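PDB 4KSI: leucine aminopeptidase A1, chloroplastic from Solanum lycopersicum, which catalyses the release of N-terminal amino acids, preferably leucine, from peptides as a homohexameric metallo-aminopeptidase of the M17 family and takes part in wound signalling and insect defence. Local coordinates for residues A[24-29]-A[173-178]; A[43-48]-A[136-141]. All coordinates share one frame; numbering follows the deposited sequence.

Interaction 1 (A[24-29]-A[173-178])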
# COMPACT_ATOMS: atom_id res chain seq x y z
N GLU A 24 11.52 41.26 -8.76
CA GLU A 24 11.91 41.49 -10.17
C GLU A 24 12.46 40.23 -10.89
O GLU A 24 13.12 39.39 -10.26
CB GLU A 24 12.98 42.57 -10.20
CG GLU A 24 12.80 43.65 -11.26
CD GLU A 24 11.68 44.64 -10.91
OE1 GLU A 24 11.98 45.83 -10.62
OE2 GLU A 24 10.49 44.23 -10.94
N SER A 25 12.19 40.08 -12.18
CA SER A 25 12.72 38.96 -12.99
C SER A 25 14.27 38.90 -13.00
O SER A 25 14.94 39.95 -13.03
CB SER A 25 12.19 39.04 -14.43
OG SER A 25 13.01 38.27 -15.31
N ASP A 26 14.82 37.68 -12.95
CA ASP A 26 16.28 37.45 -13.10
C ASP A 26 16.72 36.99 -14.49
O ASP A 26 17.82 36.42 -14.58
CB ASP A 26 16.81 36.44 -12.06
CG ASP A 26 16.55 36.90 -10.62
OD1 ASP A 26 17.33 37.78 -10.15
OD2 ASP A 26 15.54 36.42 -9.99
N ALA A 27 15.91 37.21 -15.54
CA ALA A 27 16.33 36.89 -16.93
C ALA A 27 17.75 37.47 -17.14
O ALA A 27 18.01 38.61 -16.72
CB ALA A 27 15.37 37.45 -17.97
N PRO A 28 18.68 36.66 -17.71
CA PRO A 28 20.06 37.21 -17.87
C PRO A 28 20.13 38.49 -18.74
O PRO A 28 19.26 38.69 -19.60
CB PRO A 28 20.84 36.03 -18.51
CG PRO A 28 20.11 34.79 -18.10
CD PRO A 28 18.64 35.19 -17.91
N LYS A 29 21.12 39.36 -18.47
CA LYS A 29 21.37 40.53 -19.32
C LYS A 29 22.82 40.58 -19.84
O LYS A 29 23.64 41.31 -19.33
CB LYS A 29 20.99 41.78 -18.57
CG LYS A 29 19.48 41.84 -18.35
CD LYS A 29 19.07 42.78 -17.21
CE LYS A 29 19.39 42.20 -15.84
NZ LYS A 29 18.78 43.10 -14.82
N ASP A 173 16.59 31.70 -10.88
CA ASP A 173 15.29 32.31 -10.64
C ASP A 173 15.14 32.62 -9.13
O ASP A 173 14.88 31.71 -8.35
CB ASP A 173 14.22 31.36 -11.12
CG ASP A 173 12.83 32.01 -11.14
OD1 ASP A 173 12.64 33.15 -10.65
OD2 ASP A 173 11.89 31.37 -11.64
N ASN A 174 15.25 33.88 -8.74
CA ASN A 174 15.17 34.25 -7.34
C ASN A 174 13.95 35.08 -7.02
O ASN A 174 13.93 35.75 -5.98
CB ASN A 174 16.45 34.98 -6.89
CG ASN A 174 17.68 34.06 -6.92
OD1 ASN A 174 18.71 34.45 -7.40
ND2 ASN A 174 17.55 32.85 -6.45
N ARG A 175 12.92 35.01 -7.86
CA ARG A 175 11.71 35.81 -7.63
C ARG A 175 11.01 35.51 -6.30
O ARG A 175 10.29 36.37 -5.78
CB ARG A 175 10.77 35.59 -8.79
CG ARG A 175 11.30 36.24 -10.08
CD ARG A 175 10.30 35.92 -11.21
NE ARG A 175 10.27 34.45 -11.41
CZ ARG A 175 9.27 33.79 -11.97
NH1 ARG A 175 8.21 34.49 -12.44
NH2 ARG A 175 9.32 32.46 -12.07
N PHE A 176 11.15 34.29 -5.77
CA PHE A 176 10.39 33.93 -4.54
C PHE A 176 11.24 33.71 -3.30
O PHE A 176 10.79 33.13 -2.31
CB PHE A 176 9.48 32.76 -4.85
CG PHE A 176 8.64 33.00 -6.07
CD1 PHE A 176 7.47 33.76 -5.99
CD2 PHE A 176 9.02 32.50 -7.30
CE1 PHE A 176 6.71 34.01 -7.12
CE2 PHE A 176 8.28 32.78 -8.46
CZ PHE A 176 7.12 33.54 -8.37
N ARG A 177 12.48 34.17 -3.38
CA ARG A 177 13.43 34.05 -2.30
C ARG A 177 13.64 35.42 -1.71
O ARG A 177 13.80 36.39 -2.45
CB ARG A 177 14.78 33.56 -2.81
CG ARG A 177 14.81 32.09 -3.15
CD ARG A 177 16.23 31.60 -3.34
NE ARG A 177 16.56 31.41 -4.74
CZ ARG A 177 16.72 30.23 -5.33
NH1 ARG A 177 17.05 30.20 -6.60
NH2 ARG A 177 16.57 29.09 -4.65
N SER A 178 13.64 35.50 -0.38
CA SER A 178 13.59 36.79 0.30
C SER A 178 14.97 37.43 0.35
O SER A 178 15.08 38.63 0.58
CB SER A 178 12.91 36.73 1.70
OG SER A 178 13.74 36.13 2.68

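Interaction 2 (A[43-48]-A[136-141])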
# COMPACT_ATOMS: atom_id res chain seq x y z
N GLN A 43 41.62 39.63 -22.49
CA GLN A 43 41.68 40.17 -21.11
C GLN A 43 40.29 40.18 -20.50
O GLN A 43 39.36 40.64 -21.15
CB GLN A 43 42.09 41.66 -21.12
CG GLN A 43 43.32 41.97 -21.91
CD GLN A 43 44.53 42.01 -21.02
OE1 GLN A 43 44.75 41.10 -20.19
NE2 GLN A 43 45.33 43.08 -21.16
N GLY A 44 40.15 39.71 -19.28
CA GLY A 44 38.86 39.75 -18.62
C GLY A 44 38.97 38.90 -17.39
O GLY A 44 40.06 38.61 -16.97
N ASP A 45 37.85 38.47 -16.83
CA ASP A 45 37.86 37.85 -15.53
C ASP A 45 38.00 36.35 -15.64
O ASP A 45 38.47 35.71 -14.70
CB ASP A 45 36.54 38.10 -14.81
CG ASP A 45 36.21 39.62 -14.62
OD1 ASP A 45 37.12 40.40 -14.40
OD2 ASP A 45 35.02 40.00 -14.71
N LEU A 46 37.52 35.75 -16.74
CA LEU A 46 37.60 34.30 -16.84
C LEU A 46 37.63 33.82 -18.30
O LEU A 46 36.78 34.22 -19.10
CB LEU A 46 36.42 33.66 -16.10
CG LEU A 46 36.19 32.16 -16.43
CD1 LEU A 46 37.18 31.30 -15.63
CD2 LEU A 46 34.78 31.74 -16.05
N LEU A 47 38.57 32.96 -18.61
CA LEU A 47 38.59 32.28 -19.86
C LEU A 47 38.30 30.79 -19.68
O LEU A 47 39.02 30.10 -18.93
CB LEU A 47 39.98 32.49 -20.50
CG LEU A 47 40.30 31.64 -21.71
CD1 LEU A 47 39.53 32.06 -22.96
CD2 LEU A 47 41.80 31.61 -21.95
N ALA A 48 37.22 30.30 -20.31
CA ALA A 48 36.89 28.88 -20.31
C ALA A 48 37.32 28.22 -21.62
O ALA A 48 36.98 28.72 -22.72
CB ALA A 48 35.41 28.71 -20.14
N GLN A 136 32.23 35.15 -9.28
CA GLN A 136 31.58 36.44 -9.49
C GLN A 136 32.15 37.16 -10.70
O GLN A 136 32.35 38.36 -10.65
CB GLN A 136 31.74 37.31 -8.23
CG GLN A 136 30.89 36.80 -7.08
CD GLN A 136 31.02 37.64 -5.82
OE1 GLN A 136 32.01 37.54 -5.06
NE2 GLN A 136 30.05 38.50 -5.60
N ALA A 137 32.46 36.44 -11.77
CA ALA A 137 33.00 37.05 -12.98
C ALA A 137 31.95 37.91 -13.74
O ALA A 137 30.75 37.57 -13.78
CB ALA A 137 33.49 35.95 -13.90
N ARG A 138 32.42 38.99 -14.34
CA ARG A 138 31.55 39.90 -15.08
C ARG A 138 31.75 39.76 -16.60
O ARG A 138 30.76 39.76 -17.34
CB ARG A 138 31.82 41.32 -14.60
CG ARG A 138 31.65 41.41 -13.08
CD ARG A 138 32.68 42.33 -12.44
NE ARG A 138 33.99 42.22 -13.09
CZ ARG A 138 34.95 43.11 -12.92
NH1 ARG A 138 34.70 44.14 -12.12
NH2 ARG A 138 36.12 42.99 -13.55
N ASN A 139 33.01 39.61 -17.02
CA ASN A 139 33.39 39.51 -18.41
C ASN A 139 34.15 38.22 -18.64
O ASN A 139 35.26 38.01 -18.08
CB ASN A 139 34.31 40.70 -18.78
CG ASN A 139 33.72 42.04 -18.30
OD1 ASN A 139 34.31 42.72 -17.44
ND2 ASN A 139 32.48 42.37 -18.76
N ILE A 140 33.59 37.35 -19.48
CA ILE A 140 34.23 36.03 -19.73
C ILE A 140 34.46 35.79 -21.21
O ILE A 140 33.89 36.49 -22.05
CB ILE A 140 33.41 34.89 -19.06
CG1 ILE A 140 32.12 34.55 -19.83
CG2 ILE A 140 33.13 35.28 -17.61
CD1 ILE A 140 31.32 33.38 -19.26
N ALA A 141 35.24 34.77 -21.53
CA ALA A 141 35.44 34.34 -22.89
C ALA A 141 35.39 32.82 -22.89
O ALA A 141 35.71 32.20 -21.87
CB ALA A 141 36.80 34.82 -23.40
O HOH W 1 36.84 42.32 -16.60

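Interaction 1 (A[24-29]-A[173-178])
Asp26 reaches across to the backbone of Asn174, the first residue of a type I beta turn that runs to Arg177, and so joins two loops: the one ahead of strand 31-35 and the one between helix 152-170 and strand 187-191. The tight part is this single grip. Asn174 N donates to Asp26 OD2 over 2.8 Å, arriving from above the carboxylate, 49° out of its plane. The same oxygen lies 3.5 Å from Asn174 CB. Asp26 turns its CG beside its own backbone N (chi1 -59°), which carries the carboxylate over to the turn. Cutting this side chain back to alanine removes the acceptor, which would probably leave the Asn174 N-H without its mate and the start of the turn less firmly tied to the 24-29 loop.

Asp173 sits close by with like charge, yet its carboxylate is engaged by Arg175: NE and NH2 take one oxygen each, side-on and close to the guanidinium plane, and Arg175 NE lies 2.8 Å from Asp173 OD1. This probably eases the nearness of the two acids. Asn221 ND2, at the end of helix 197-221, donates to Asp173 OD2, while Arg175 NH2 reaches Glu218 O.

Toward solvent the contact is loose. The side chains of Glu24 and Ser25 point away from the turn, and Ser25 OG instead closes an ST turn with Ala27 N and bonds to Glu218. Beside a backbone bond between Arg175 and Asn23, the contact here thins to the methylene chain of Arg175, whose CG lies 3.6 Å from Glu24 O.

Interaction 2 (A[43-48]-A[136-141])
Two neighbouring parallel strands of the central sheet in the N-terminal domain, a macro-clan fold, begin here side by side, 46-48 next to 139-141, with their short axes 24° apart. Leu46 pairs with Ile140 and Leu47 with Ala141. Leu46 O accepts from Ala141 N at 2.9 Å, and Ala48 N returns a bond to Ala141 O. Leu46 and Ile140 turn to one face, where helix 119-134 packs against both, and Leu46 CB meets Ile140 CG2 at 4.0 Å. On the other face the CD1 branch of Leu47 comes within 3.9 Å of the Ala141 methyl, CB.

Ahead of the strands, Asp45 ties the two segments together. Its backbone N binds Asn139 O, while its carboxylate reaches over the chain that leaves helix 119-134. Two backbone N-H groups meet on OD2: Arg138 N at 2.8 Å on the anti side, and Asn139 N from above the plane. Gripped by both, the carboxylate is probably held firmly against rotation and its negative charge stabilised. Arg138 has two conformers; in the one described here it bends at chi2 and chi3, bringing its guanidinium round to meet the acid side-on, NE to OD2 and NH2 to OD1, with the two planes 37° apart. Asn139 ND2 bonds to Ser187 on the next strand, 187-191. At its other end the amide shares a water with the acid, and this water donates to Asp45 OD1 at 2.9 Å and to Asn139 OD1 at 2.7 Å.

Overall arrangement
Interaction 2 is nested along the chain within the loop closed by interaction 1: 24-29 comes first, then 43-48 and 136-141, and 173-178 closes the circuit. Their centres lie 22 Å apart, and the nearest atoms about 8 Å, without touching. Both relate to one six-stranded mixed sheet. Interaction 2 lies within it, joining its adjacent inner strands 46-52 and 139-144, whereas interaction 1 ties the loops that lead toward strands 31-35 and 187-191. Interaction 1 also lies against helix 197-221, and residues 176-178 of its second loop touch a second subunit. Both are away from the two magnesium ions.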